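Local coordinates for protein cellulose 1,4-beta-cellobiosidase (Thermobifida fusca, PDB 4JJJ) that probably releases cellobiose from cellulose, this chain being the family 48 glycoside hydrolase domain of a longer, multidomain protein, at residues Y175-G178 and A179-V183; A266-D269 and K270-K274; A426-Y429 and Y430-D434; M510-A513 and K514-D518; Q599-A602 and H603-P607. The protein carries 1 engineered substitution. All coordinates share one frame; numbering follows the deposited sequence.

Contact 1: residues Y175-G178 and A179-V183; sequences YQRG and ARESV. With CA (calcium ion), chain E; BGC (beta-D-glucopyranose), chain D; BGC (beta-D-glucopyranose), chain B; BGC (beta-D-glucopyranose), chain C.
E181 turns its carboxylate back onto Q176 and R177, and hydrogen bonds from both residues hold it. With CG anti to its own backbone N (chi1 -179°) and the chain extended beyond, the carboxylate reaches the two successive amides. OE1 receives Q176 N on its syn lone pair, at 2.8 Å and almost straight (173°), and R177 N, also 2.8 Å from OE1, comes in from above the carboxylate plane. A water shared with G178 O donates to OE1 as well. The salt bridge falls to the other oxygen: R177 NE lies 2.9 Å from E181 OE2, the acceptor sitting in the guanidinium plane although the two planar groups are turned 61° apart. The far nitrogens of R177 bond to Y563 and E185.

The backbone beneath makes a type I turn from G178 to E181, closed by E181 N to G178 O at 3.2 Å. At the backbone angles of G178 a CB would be jammed against the preceding carbonyl O, which calls for glycine.

Y175 packs on the end of the loop: its ring edge runs along the S182-V183 backbone and CZ lies 4.3 Å from V183 CB, while OH bonds to A41 O.

The outer groups serve ligands. Q176 NE2 donates to O6 of glucose B (2.9 Å), Y175 CD2 packs 3.6 Å from C3 of glucose C, and R180 O binds calcium at 2.4 Å with E185, D408 and E560. This is a type I turn whose loop is held by a buried glutamate and joins the glycan-binding pocket to a calcium site.

Contact 2: residues A266-D269 and K270-K274; sequences AMFD and KYFKK. With BGC (beta-D-glucopyranose), chain B; BGC (beta-D-glucopyranose), chain F.
D269 OD2 takes the amides of Y271 and K273, the first at 3.1 Å from Y271 N and the second at 3.0 Å from K273 N. They arrive from opposite faces of the carboxylate plane, and Y385 OH adds a further bond to the same oxygen. The bond to Y271 N makes an Asx turn. On the other oxygen, OD1, S320 and N379 complete the grip, leaving the buried carboxylate well satisfied and probably fixed in rotation. A type I turn coincides with it, closed by F272 N to D269 O at 3.0 Å.

Outward from the turn, two side chains reach the glycan. K270, fully extended, brings NZ to 3.1 Å from O2 of glucose B, with E108 as its salt-bridge partner, while Y271 OH donates to O6 of glucose F at 2.7 Å, the sugar oxygen lying in the plane of the ring.

The main apolar contact across the turn is between F268 and F272. Their planes are inclined at 43°, and F268 CB meets F272 CE1 at 3.6 Å; D269 O lies over one face of the F272 ring, toward its rim.

The turn follows helix 250-263, with M267 packed on helix 348-365 and the K270 and Y271 side chains resting on I317 of strand 314-317.

Contact 3: residues A426-Y429 and Y430-D434; sequences AQLY and YVTGD
Y430, V431 and T432 donate their amides to A426, Q427 and L428 in regular i to i+4 helical bonds, T432 N lying 2.8 Å from L428 O, before G433, at positive phi (73°), ends the helix with its N still 2.7 Å from Y429 O.

L428 is the side chain that spans the end of the helix. A chi1 of 177° directs its isobutyl group toward the following turn: CD2 lies 3.9 Å from D434 CB, and CD1 is 4.0 Å from T432 OG1. An alanine at L428 is likely to open a gap beside the CB of D434 and to strip V329 and Y333 of helix 329-337 of an apolar partner. T432 OG1 in turn accepts a weak bond from D434 N, 3.1 Å away.

The Y429 ring leaves the helix on the side of helix 435-450. Its CD1 approaches G433 C at 3.8 Å and D434 O at 3.9 Å, and beyond them the ring packs on E438 and L441 of that helix, E438 being a calcium ligand. V431 and Y430 face helix 223-242, V431 CG2 also coming 3.2 Å from Q427 O.

D434 opens the next helix: its OD1 caps A437 N, and its OD2 pairs with R436. A glycine at positive phi followed directly by an aspartate N-cap makes a tight helix-to-helix connection, as expected between successive helices of the (alpha/alpha)6 barrel of family 48 enzymes.

Contact 4: residues M510-A513 and K514-D518; sequences MYYA and KRSGD
Y512 and S516, one helical turn apart, meet where helix 499-516 ends in an ST turn, S516 to D518, that leads through G517 to the N-cap of helix 519-533, a short link of the (alpha/alpha)6 fold. The serine lies over one face of the tyrosine. S516 CB makes a CH-pi contact, 4.2 Å from the ring centroid and 14° off the normal, and OG sits above the middle of the same face.

D518 approaches obliquely on the same side, nearer the rim: its CB lies 3.7 Å from Y512 CE2, with ring and carboxylate planes 45° apart; OD2 caps A521 N. The first torsion of Y512, 175°, lays the ring along the turn and carries OH to D442, a calcium ligand of helix 435-450. A leucine in place of Y512 would probably leave D442 without this hydroxyl and S516 without the flat face it rests on. A513 completes the packing, its CB 3.7 Å from D518 O and its side chain against L522.

The helix closes with G517 N bonded to A513 O at 2.8 Å, with G517 at positive phi. S516 OG is engaged twice: it donates to Y512 O at 2.6 Å, from above the carbonyl plane and beside the S516 N bond to the same oxygen, and it accepts from D518 N at 3.1 Å.

Contact 5: residues Q599-A602 and H603-P607; sequences QVEA and HLNDP. With ZN (zinc ion), chain Q.
V600 and L604, one helical turn apart, run alongside each other: V600 points CG1 away from its amide nitrogen (chi1 170°), L604 keeps CG close to its own, and V600 CG1 meets L604 CD1 at 4.0 Å. L604 CG also rests 3.4 Å from V600 O, the carbonyl that accepts L604 N in its own plane. V600 continues this apolar side onto M37, W549 and L552.

H603 carries the metal site. A chi1 of 164° swings its imidazole outward so that NE2 binds zinc at 2.0 Å. A water at 2.1 Å from the zinc ion and two further atoms fill its shell, while ND1 bonds to V610 O, a second-shell contact that probably fixes the ring's rotation and leaves NE2 to the metal.

Across the more polar surface, N605 N donates to E601 O at 2.7 Å, but the E601 and N605 side chains are bridged by a water rather than bonded directly. It donates to both E601 OE2 and N605 OD1, 2.8 Å from each oxygen. D606 N then folds back to H603 O at 3.0 Å.

A short, apparently amphipathic helix, 597-604, thus carries near its C-terminal end a peripheral histidine-zinc site.

Contacts 1 and 2 are buried loops of the glycan-binding pocket; both touch glucose B, although their nearest atoms stay about 8 Å apart. Each folds around a carboxylate that gathers backbone amides and sends other side chains to the glycan. Contacts 3 and 4 are instead partly buried helix ends, built alike from a glycine at positive phi and an aspartate N-cap. Their centres are 10 Å apart, and they are joined by a probable hydrogen bond from R515 NH1 to Y430 O (2.9 Å). Contact 5 is peripheral, with a zinc-bound histidine and a water bridge among its polar groups. Metal is bound directly in contacts 1 and 5, through a carbonyl and an imidazole respectively.

Contact 1: residues Y175-G178 and A179-V183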
# COMPACT_ATOMS: atom_id res chain seq x y z
N TYR A 175 10.18 7.26 -2.15
CA TYR A 175 11.01 6.12 -2.56
C TYR A 175 11.35 6.13 -4.02
O TYR A 175 10.48 6.19 -4.88
CB TYR A 175 10.25 4.81 -2.18
CG TYR A 175 9.85 4.77 -0.76
CD1 TYR A 175 10.74 4.47 0.20
CD2 TYR A 175 8.54 5.03 -0.42
CE1 TYR A 175 10.40 4.56 1.56
CE2 TYR A 175 8.14 5.11 0.91
CZ TYR A 175 9.04 4.82 1.89
OH TYR A 175 8.77 4.81 3.25
N GLN A 176 12.67 6.00 -4.24
CA GLN A 176 13.25 5.97 -5.57
C GLN A 176 14.52 5.11 -5.70
O GLN A 176 14.89 4.75 -6.85
CB GLN A 176 13.65 7.34 -6.17
CG GLN A 176 12.59 8.35 -6.37
CD GLN A 176 11.82 8.10 -7.64
OE1 GLN A 176 12.24 8.50 -8.79
NE2 GLN A 176 10.70 7.44 -7.51
N ARG A 177 15.12 4.74 -4.62
CA ARG A 177 16.56 4.26 -4.68
C ARG A 177 16.74 2.88 -4.14
O ARG A 177 17.74 2.51 -3.50
CB ARG A 177 17.52 5.31 -4.02
CG ARG A 177 17.46 6.63 -4.83
CD ARG A 177 18.42 7.70 -4.33
NE ARG A 177 18.11 8.15 -3.02
CZ ARG A 177 18.79 9.05 -2.33
NH1 ARG A 177 19.85 9.59 -2.88
NH2 ARG A 177 18.38 9.45 -1.12
N GLY A 178 15.75 2.06 -4.45
CA GLY A 178 15.95 0.62 -4.27
C GLY A 178 15.66 0.07 -2.88
O GLY A 178 15.07 0.74 -1.97
N ALA A 179 15.97 -1.19 -2.70
CA ALA A 179 15.61 -1.91 -1.54
C ALA A 179 16.10 -1.46 -0.23
O ALA A 179 15.53 -1.77 0.82
CB ALA A 179 15.97 -3.40 -1.72
N ARG A 180 17.24 -0.74 -0.23
CA ARG A 180 17.88 -0.38 1.01
C ARG A 180 17.55 1.03 1.37
O ARG A 180 18.06 1.53 2.33
CB ARG A 180 19.42 -0.61 0.87
CG ARG A 180 19.76 -2.08 1.01
CD ARG A 180 21.26 -2.30 1.17
NE ARG A 180 21.78 -1.76 2.39
CZ ARG A 180 23.06 -1.90 2.78
NH1 ARG A 180 23.92 -2.60 2.02
NH2 ARG A 180 23.48 -1.34 3.91
N GLU A 181 16.72 1.68 0.58
CA GLU A 181 16.38 3.08 0.89
C GLU A 181 15.10 3.02 1.80
O GLU A 181 13.99 2.85 1.27
CB GLU A 181 16.13 3.88 -0.37
CG GLU A 181 15.80 5.33 -0.09
CD GLU A 181 15.25 6.06 -1.26
OE1 GLU A 181 14.35 5.52 -2.01
OE2 GLU A 181 15.77 7.19 -1.64
N SER A 182 15.28 3.21 3.10
CA SER A 182 14.17 3.26 4.03
C SER A 182 13.45 4.63 3.99
O SER A 182 13.83 5.57 3.29
CB SER A 182 14.71 3.06 5.37
OG SER A 182 15.28 4.28 5.93
N VAL A 183 12.33 4.69 4.74
CA VAL A 183 11.54 5.95 4.91
C VAL A 183 12.42 7.08 5.37
O VAL A 183 12.16 8.27 5.13
CB VAL A 183 10.37 5.67 5.89
CG1 VAL A 183 10.90 5.29 7.27
CG2 VAL A 183 9.36 6.81 5.87
CA CA E . 19.18 1.85 4.38
C2 BGC D . 7.42 4.60 -5.45
C3 BGC D . 7.93 4.29 -6.81
C4 BGC D . 9.10 3.28 -6.80
C5 BGC D . 8.62 2.09 -5.93
C6 BGC D . 9.72 1.04 -5.92
C1 BGC D . 7.08 3.30 -4.73
O2 BGC D . 6.32 5.46 -5.51
O3 BGC D . 8.26 5.50 -7.38
O4 BGC D . 9.33 2.74 -8.13
O5 BGC D . 8.22 2.47 -4.62
O6 BGC D . 10.75 1.50 -5.02
C2 BGC B . 10.63 2.49 -10.07
C3 BGC B . 11.43 3.22 -11.13
C4 BGC B . 10.71 4.44 -11.66
C5 BGC B . 10.18 5.31 -10.55
C6 BGC B . 9.30 6.43 -10.95
C1 BGC B . 10.18 3.50 -8.99
O2 BGC B . 11.33 1.39 -9.49
O3 BGC B . 11.74 2.31 -12.22
O4 BGC B . 11.72 5.19 -12.41
O5 BGC B . 9.40 4.51 -9.60
O6 BGC B . 8.95 7.25 -9.85
C2 BGC C . 5.30 1.68 -0.51
C3 BGC C . 6.31 2.41 -1.39
C4 BGC C . 5.76 2.53 -2.77
C5 BGC C . 4.41 3.18 -2.84
C6 BGC C . 3.82 3.28 -4.25
C1 BGC C . 3.96 2.32 -0.72
O1 BGC C . 2.96 1.60 0.02
O2 BGC C . 5.66 1.65 0.89
O3 BGC C . 7.51 1.59 -1.41
O4 BGC C . 6.68 3.51 -3.37
O5 BGC C . 3.51 2.38 -2.05
O6 BGC C . 3.79 1.94 -4.82
O HOH W 1 18.88 0.25 -2.55
O HOH W 2 13.08 2.86 -2.26
O HOH W 3 19.90 -0.56 4.32
O HOH W 4 21.03 2.31 3.01

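Contact 2: residues A266-D269 and K270-K274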
# COMPACT_ATOMS: atom_id res chain seq x y z
N ALA A 266 -0.55 -3.84 -12.38
CA ALA A 266 0.19 -4.44 -11.28
C ALA A 266 0.53 -5.94 -11.51
O ALA A 266 1.36 -6.46 -10.79
CB ALA A 266 -0.59 -4.25 -9.98
N MET A 267 -0.14 -6.56 -12.49
CA MET A 267 -0.01 -7.98 -12.77
C MET A 267 1.15 -8.33 -13.67
O MET A 267 1.38 -9.53 -13.96
CB MET A 267 -1.30 -8.48 -13.37
CG MET A 267 -2.49 -8.48 -12.45
SD MET A 267 -3.89 -9.22 -13.30
CE MET A 267 -5.23 -8.84 -12.23
N PHE A 268 1.86 -7.28 -14.13
CA PHE A 268 2.92 -7.44 -15.16
C PHE A 268 4.30 -7.22 -14.61
O PHE A 268 4.50 -6.33 -13.78
CB PHE A 268 2.63 -6.58 -16.37
CG PHE A 268 1.50 -7.08 -17.14
CD1 PHE A 268 0.21 -6.80 -16.70
CD2 PHE A 268 1.66 -7.90 -18.24
CE1 PHE A 268 -0.89 -7.31 -17.36
CE2 PHE A 268 0.56 -8.40 -18.91
CZ PHE A 268 -0.73 -8.12 -18.48
N ASP A 269 5.28 -7.92 -15.17
CA ASP A 269 6.69 -7.63 -14.88
C ASP A 269 6.97 -6.12 -15.12
O ASP A 269 6.40 -5.52 -16.03
CB ASP A 269 7.57 -8.48 -15.81
CG ASP A 269 9.04 -8.27 -15.55
OD1 ASP A 269 9.57 -8.92 -14.61
OD2 ASP A 269 9.64 -7.48 -16.30
N LYS A 270 7.92 -5.57 -14.36
CA LYS A 270 8.22 -4.17 -14.45
C LYS A 270 8.41 -3.73 -15.90
O LYS A 270 7.90 -2.69 -16.30
CB LYS A 270 9.41 -3.86 -13.62
CG LYS A 270 9.75 -2.42 -13.41
CD LYS A 270 11.04 -2.18 -12.60
CE LYS A 270 11.35 -0.71 -12.46
NZ LYS A 270 12.56 -0.53 -11.65
N TYR A 271 9.28 -4.45 -16.61
CA TYR A 271 9.59 -4.10 -17.97
C TYR A 271 8.99 -5.10 -18.97
O TYR A 271 9.51 -5.28 -20.11
CB TYR A 271 11.10 -3.95 -18.16
CG TYR A 271 11.65 -2.74 -17.46
CD1 TYR A 271 11.42 -1.48 -17.97
CD2 TYR A 271 12.36 -2.89 -16.23
CE1 TYR A 271 11.89 -0.33 -17.27
CE2 TYR A 271 12.82 -1.76 -15.54
CZ TYR A 271 12.55 -0.50 -16.10
OH TYR A 271 13.08 0.59 -15.37
N PHE A 272 7.85 -5.66 -18.64
CA PHE A 272 7.10 -6.56 -19.45
C PHE A 272 7.99 -7.71 -19.98
O PHE A 272 7.78 -8.15 -21.09
CB PHE A 272 6.37 -5.79 -20.58
CG PHE A 272 5.32 -4.82 -20.07
CD1 PHE A 272 4.04 -5.28 -19.76
CD2 PHE A 272 5.63 -3.46 -19.85
CE1 PHE A 272 3.16 -4.36 -19.19
CE2 PHE A 272 4.72 -2.57 -19.33
CZ PHE A 272 3.48 -3.06 -18.96
N LYS A 273 8.92 -8.15 -19.17
CA LYS A 273 9.66 -9.38 -19.52
C LYS A 273 8.79 -10.57 -19.41
O LYS A 273 7.87 -10.67 -18.58
CB LYS A 273 10.77 -9.61 -18.58
CG LYS A 273 11.85 -8.58 -18.52
CD LYS A 273 12.77 -8.55 -19.67
CE LYS A 273 14.19 -8.12 -19.24
NZ LYS A 273 14.99 -8.15 -20.50
N LYS A 274 9.13 -11.59 -20.18
CA LYS A 274 8.45 -12.84 -19.99
C LYS A 274 8.67 -13.35 -18.57
O LYS A 274 9.80 -13.35 -18.02
CB LYS A 274 9.04 -13.87 -20.93
CG LYS A 274 8.42 -15.27 -20.89
CD LYS A 274 9.11 -16.13 -21.98
CE LYS A 274 8.55 -17.53 -22.05
NZ LYS A 274 7.23 -17.60 -22.73
C2 BGC B . 10.63 2.49 -10.07
C3 BGC B . 11.43 3.22 -11.13
C4 BGC B . 10.71 4.44 -11.66
C5 BGC B . 10.18 5.31 -10.55
C6 BGC B . 9.30 6.43 -10.95
C1 BGC B . 10.18 3.50 -8.99
O2 BGC B . 11.33 1.39 -9.49
O3 BGC B . 11.74 2.31 -12.22
O4 BGC B . 11.72 5.19 -12.41
O5 BGC B . 9.40 4.51 -9.60
O6 BGC B . 8.95 7.25 -9.85
C2 BGC F . 12.22 6.71 -14.04
C3 BGC F . 11.89 7.15 -15.46
C4 BGC F . 11.99 5.94 -16.42
C5 BGC F . 11.12 4.80 -15.88
C6 BGC F . 11.29 3.49 -16.71
C1 BGC F . 11.27 5.59 -13.63
O2 BGC F . 12.02 7.84 -13.21
O3 BGC F . 12.85 8.17 -15.83
O4 BGC F . 11.45 6.27 -17.71
O5 BGC F . 11.53 4.51 -14.54
O6 BGC F . 12.61 2.95 -16.60

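Contact 3: residues A426-Y429 and Y430-D434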
# COMPACT_ATOMS: atom_id res chain seq x y z
N ALA A 426 -10.63 -14.38 4.72
CA ALA A 426 -11.77 -14.70 5.53
C ALA A 426 -13.04 -14.16 4.95
O ALA A 426 -14.12 -14.81 5.09
CB ALA A 426 -11.53 -14.21 6.97
N GLN A 427 -12.99 -12.96 4.38
CA GLN A 427 -14.18 -12.39 3.78
C GLN A 427 -14.64 -13.29 2.57
O GLN A 427 -15.83 -13.57 2.45
CB GLN A 427 -14.00 -11.01 3.29
CG GLN A 427 -13.97 -9.93 4.38
CD GLN A 427 -14.03 -8.52 3.77
OE1 GLN A 427 -13.96 -8.27 2.59
NE2 GLN A 427 -14.10 -7.59 4.67
N LEU A 428 -13.71 -13.71 1.74
CA LEU A 428 -14.06 -14.64 0.67
C LEU A 428 -14.72 -15.88 1.21
O LEU A 428 -15.77 -16.35 0.67
CB LEU A 428 -12.81 -14.97 -0.15
CG LEU A 428 -13.04 -15.98 -1.23
CD1 LEU A 428 -13.93 -15.32 -2.34
CD2 LEU A 428 -11.69 -16.44 -1.81
N TYR A 429 -14.10 -16.48 2.22
CA TYR A 429 -14.62 -17.68 2.85
C TYR A 429 -16.04 -17.46 3.38
O TYR A 429 -16.94 -18.22 3.11
CB TYR A 429 -13.67 -18.10 3.98
CG TYR A 429 -14.08 -19.30 4.73
CD1 TYR A 429 -14.39 -20.51 4.11
CD2 TYR A 429 -14.23 -19.22 6.08
CE1 TYR A 429 -14.82 -21.58 4.85
CE2 TYR A 429 -14.65 -20.29 6.85
CZ TYR A 429 -14.95 -21.47 6.23
OH TYR A 429 -15.31 -22.59 7.04
N TYR A 430 -16.27 -16.28 4.01
CA TYR A 430 -17.62 -15.92 4.42
C TYR A 430 -18.58 -15.89 3.24
O TYR A 430 -19.72 -16.43 3.36
CB TYR A 430 -17.56 -14.61 5.17
CG TYR A 430 -18.89 -13.94 5.40
CD1 TYR A 430 -19.90 -14.59 6.12
CD2 TYR A 430 -19.12 -12.68 4.91
CE1 TYR A 430 -21.13 -13.97 6.29
CE2 TYR A 430 -20.36 -12.04 5.13
CZ TYR A 430 -21.37 -12.71 5.80
OH TYR A 430 -22.57 -11.99 6.01
N VAL A 431 -18.20 -15.23 2.17
CA VAL A 431 -19.09 -15.04 1.01
C VAL A 431 -19.42 -16.35 0.33
O VAL A 431 -20.65 -16.62 0.11
CB VAL A 431 -18.54 -14.02 0.06
CG1 VAL A 431 -19.39 -13.95 -1.19
CG2 VAL A 431 -18.42 -12.63 0.77
N THR A 432 -18.42 -17.15 0.01
CA THR A 432 -18.62 -18.27 -0.93
C THR A 432 -18.30 -19.62 -0.28
O THR A 432 -18.60 -20.69 -0.91
CB THR A 432 -17.70 -18.17 -2.19
OG1 THR A 432 -16.34 -18.46 -1.80
CG2 THR A 432 -17.81 -16.85 -2.89
N GLY A 433 -17.67 -19.68 0.92
CA GLY A 433 -17.21 -20.89 1.45
C GLY A 433 -15.95 -21.48 0.79
O GLY A 433 -15.58 -22.67 1.09
N ASP A 434 -15.26 -20.72 -0.05
CA ASP A 434 -14.15 -21.17 -0.89
C ASP A 434 -13.23 -22.13 -0.09
O ASP A 434 -12.58 -21.71 0.89
CB ASP A 434 -13.35 -19.98 -1.43
CG ASP A 434 -12.39 -20.37 -2.51
OD1 ASP A 434 -11.42 -21.12 -2.21
OD2 ASP A 434 -12.62 -19.88 -3.65

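Contact 4: residues M510-A513 and K514-D518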
# COMPACT_ATOMS: atom_id res chain seq x y z
N MET A 510 -13.72 -12.98 13.07
CA MET A 510 -15.19 -12.94 12.98
C MET A 510 -15.69 -13.54 11.66
O MET A 510 -16.62 -14.36 11.71
CB MET A 510 -15.68 -11.50 13.13
CG MET A 510 -15.70 -11.07 14.61
SD MET A 510 -16.56 -9.50 14.84
CE MET A 510 -15.63 -8.34 13.84
N TYR A 511 -15.13 -13.13 10.52
CA TYR A 511 -15.57 -13.68 9.22
C TYR A 511 -15.37 -15.16 9.23
O TYR A 511 -16.22 -15.97 8.73
CB TYR A 511 -14.86 -12.97 8.05
CG TYR A 511 -15.35 -11.58 7.80
CD1 TYR A 511 -14.58 -10.50 8.13
CD2 TYR A 511 -16.55 -11.35 7.15
CE1 TYR A 511 -15.05 -9.22 7.84
CE2 TYR A 511 -17.06 -10.11 6.87
CZ TYR A 511 -16.34 -9.01 7.25
OH TYR A 511 -16.70 -7.73 6.97
N TYR A 512 -14.19 -15.60 9.71
CA TYR A 512 -13.91 -17.03 9.77
C TYR A 512 -14.87 -17.79 10.69
O TYR A 512 -15.37 -18.87 10.34
CB TYR A 512 -12.50 -17.24 10.27
CG TYR A 512 -12.13 -18.70 10.50
CD1 TYR A 512 -11.91 -19.60 9.43
CD2 TYR A 512 -11.94 -19.14 11.79
CE1 TYR A 512 -11.53 -20.96 9.66
CE2 TYR A 512 -11.61 -20.49 12.02
CZ TYR A 512 -11.39 -21.34 10.96
OH TYR A 512 -10.97 -22.60 11.21
N ALA A 513 -15.13 -17.19 11.83
CA ALA A 513 -16.07 -17.82 12.77
C ALA A 513 -17.45 -17.92 12.23
O ALA A 513 -18.12 -18.93 12.49
CB ALA A 513 -16.08 -17.03 14.07
N LYS A 514 -17.90 -16.88 11.56
CA LYS A 514 -19.27 -16.85 11.03
C LYS A 514 -19.49 -18.06 10.13
O LYS A 514 -20.53 -18.74 10.29
CB LYS A 514 -19.56 -15.57 10.33
CG LYS A 514 -20.98 -15.48 9.74
CD LYS A 514 -22.01 -15.50 10.82
CE LYS A 514 -23.40 -15.46 10.20
NZ LYS A 514 -24.38 -15.29 11.29
N ARG A 515 -18.56 -18.30 9.17
CA ARG A 515 -18.74 -19.33 8.20
C ARG A 515 -18.44 -20.68 8.85
O ARG A 515 -19.11 -21.71 8.56
CB ARG A 515 -17.90 -19.03 6.94
CG ARG A 515 -18.04 -20.02 5.81
CD ARG A 515 -19.23 -19.46 5.01
NE ARG A 515 -19.60 -20.39 4.04
CZ ARG A 515 -20.37 -20.21 3.01
NH1 ARG A 515 -20.75 -19.04 2.56
NH2 ARG A 515 -20.60 -21.31 2.32
N SER A 516 -17.39 -20.78 9.67
CA SER A 516 -16.92 -22.10 10.15
C SER A 516 -17.68 -22.61 11.38
O SER A 516 -17.61 -23.80 11.67
CB SER A 516 -15.47 -22.05 10.49
OG SER A 516 -15.22 -21.15 11.56
N GLY A 517 -18.21 -21.67 12.13
CA GLY A 517 -18.77 -21.95 13.45
C GLY A 517 -17.72 -22.08 14.55
O GLY A 517 -18.04 -22.56 15.65
N ASP A 518 -16.47 -21.70 14.29
CA ASP A 518 -15.39 -21.89 15.20
C ASP A 518 -15.55 -21.05 16.47
O ASP A 518 -15.59 -19.82 16.44
CB ASP A 518 -14.06 -21.51 14.55
CG ASP A 518 -12.89 -21.99 15.38
OD1 ASP A 518 -12.58 -23.20 15.34
OD2 ASP A 518 -12.31 -21.26 16.18
O HOH W 5 -13.17 -24.88 12.66

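Contact 5: residues Q599-A602 and H603-P607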
# COMPACT_ATOMS: atom_id res chain seq x y z
N GLN A 599 10.29 16.91 22.75
CA GLN A 599 10.43 15.63 23.43
C GLN A 599 11.35 14.64 22.68
O GLN A 599 12.13 13.85 23.31
CB GLN A 599 9.11 14.95 23.59
CG GLN A 599 8.25 15.47 24.67
CD GLN A 599 6.79 14.98 24.54
OE1 GLN A 599 5.92 15.63 23.93
NE2 GLN A 599 6.56 13.79 25.05
N VAL A 600 11.26 14.62 21.34
CA VAL A 600 12.16 13.76 20.52
C VAL A 600 13.61 14.20 20.75
O VAL A 600 14.51 13.35 21.06
CB VAL A 600 11.75 13.72 19.06
CG1 VAL A 600 12.80 13.06 18.19
CG2 VAL A 600 10.31 13.10 18.94
N GLU A 601 13.86 15.51 20.56
CA GLU A 601 15.24 15.95 20.68
C GLU A 601 15.80 15.75 22.10
O GLU A 601 17.03 15.44 22.29
CB GLU A 601 15.40 17.40 20.20
CG GLU A 601 16.86 17.83 20.15
CD GLU A 601 17.09 19.11 19.46
OE1 GLU A 601 16.17 19.96 19.32
OE2 GLU A 601 18.23 19.37 18.92
N ALA A 602 14.98 15.97 23.11
CA ALA A 602 15.37 15.78 24.54
C ALA A 602 15.74 14.33 24.75
O ALA A 602 16.71 14.03 25.42
CB ALA A 602 14.29 16.21 25.50
N HIS A 603 15.01 13.38 24.14
CA HIS A 603 15.44 12.02 24.27
C HIS A 603 16.74 11.73 23.55
O HIS A 603 17.64 11.07 24.06
CB HIS A 603 14.30 11.08 23.69
CG HIS A 603 14.77 9.69 23.44
ND1 HIS A 603 15.12 8.87 24.48
CD2 HIS A 603 15.02 9.01 22.31
CE1 HIS A 603 15.54 7.72 23.99
NE2 HIS A 603 15.55 7.80 22.68
N LEU A 604 16.91 12.27 22.35
CA LEU A 604 18.07 12.00 21.58
C LEU A 604 19.29 12.69 22.27
O LEU A 604 20.42 12.19 22.11
CB LEU A 604 17.95 12.46 20.14
CG LEU A 604 16.93 11.65 19.30
CD1 LEU A 604 16.73 12.28 17.99
CD2 LEU A 604 17.24 10.17 19.23
N ASN A 605 19.03 13.79 22.99
CA ASN A 605 20.07 14.43 23.73
C ASN A 605 20.56 13.62 24.89
O ASN A 605 21.57 13.95 25.48
CB ASN A 605 19.67 15.83 24.20
CG ASN A 605 19.74 16.86 23.07
OD1 ASN A 605 20.35 16.65 22.02
ND2 ASN A 605 19.05 17.95 23.27
N ASP A 606 19.79 12.68 25.40
CA ASP A 606 20.16 12.05 26.67
C ASP A 606 19.41 10.70 26.77
O ASP A 606 18.60 10.54 27.68
CB ASP A 606 19.83 13.00 27.84
CG ASP A 606 20.40 12.56 29.18
OD1 ASP A 606 21.17 11.59 29.20
OD2 ASP A 606 19.99 13.11 30.18
N PRO A 607 19.70 9.80 25.88
CA PRO A 607 18.71 8.69 25.73
C PRO A 607 18.74 7.72 26.90
O PRO A 607 17.73 7.01 27.09
CB PRO A 607 19.15 7.96 24.50
CG PRO A 607 20.53 8.44 24.20
CD PRO A 607 20.55 9.86 24.73
ZN ZN Q . 15.80 6.21 21.49
O HOH W 6 20.62 18.19 19.75
O HOH W 7 14.69 4.72 22.47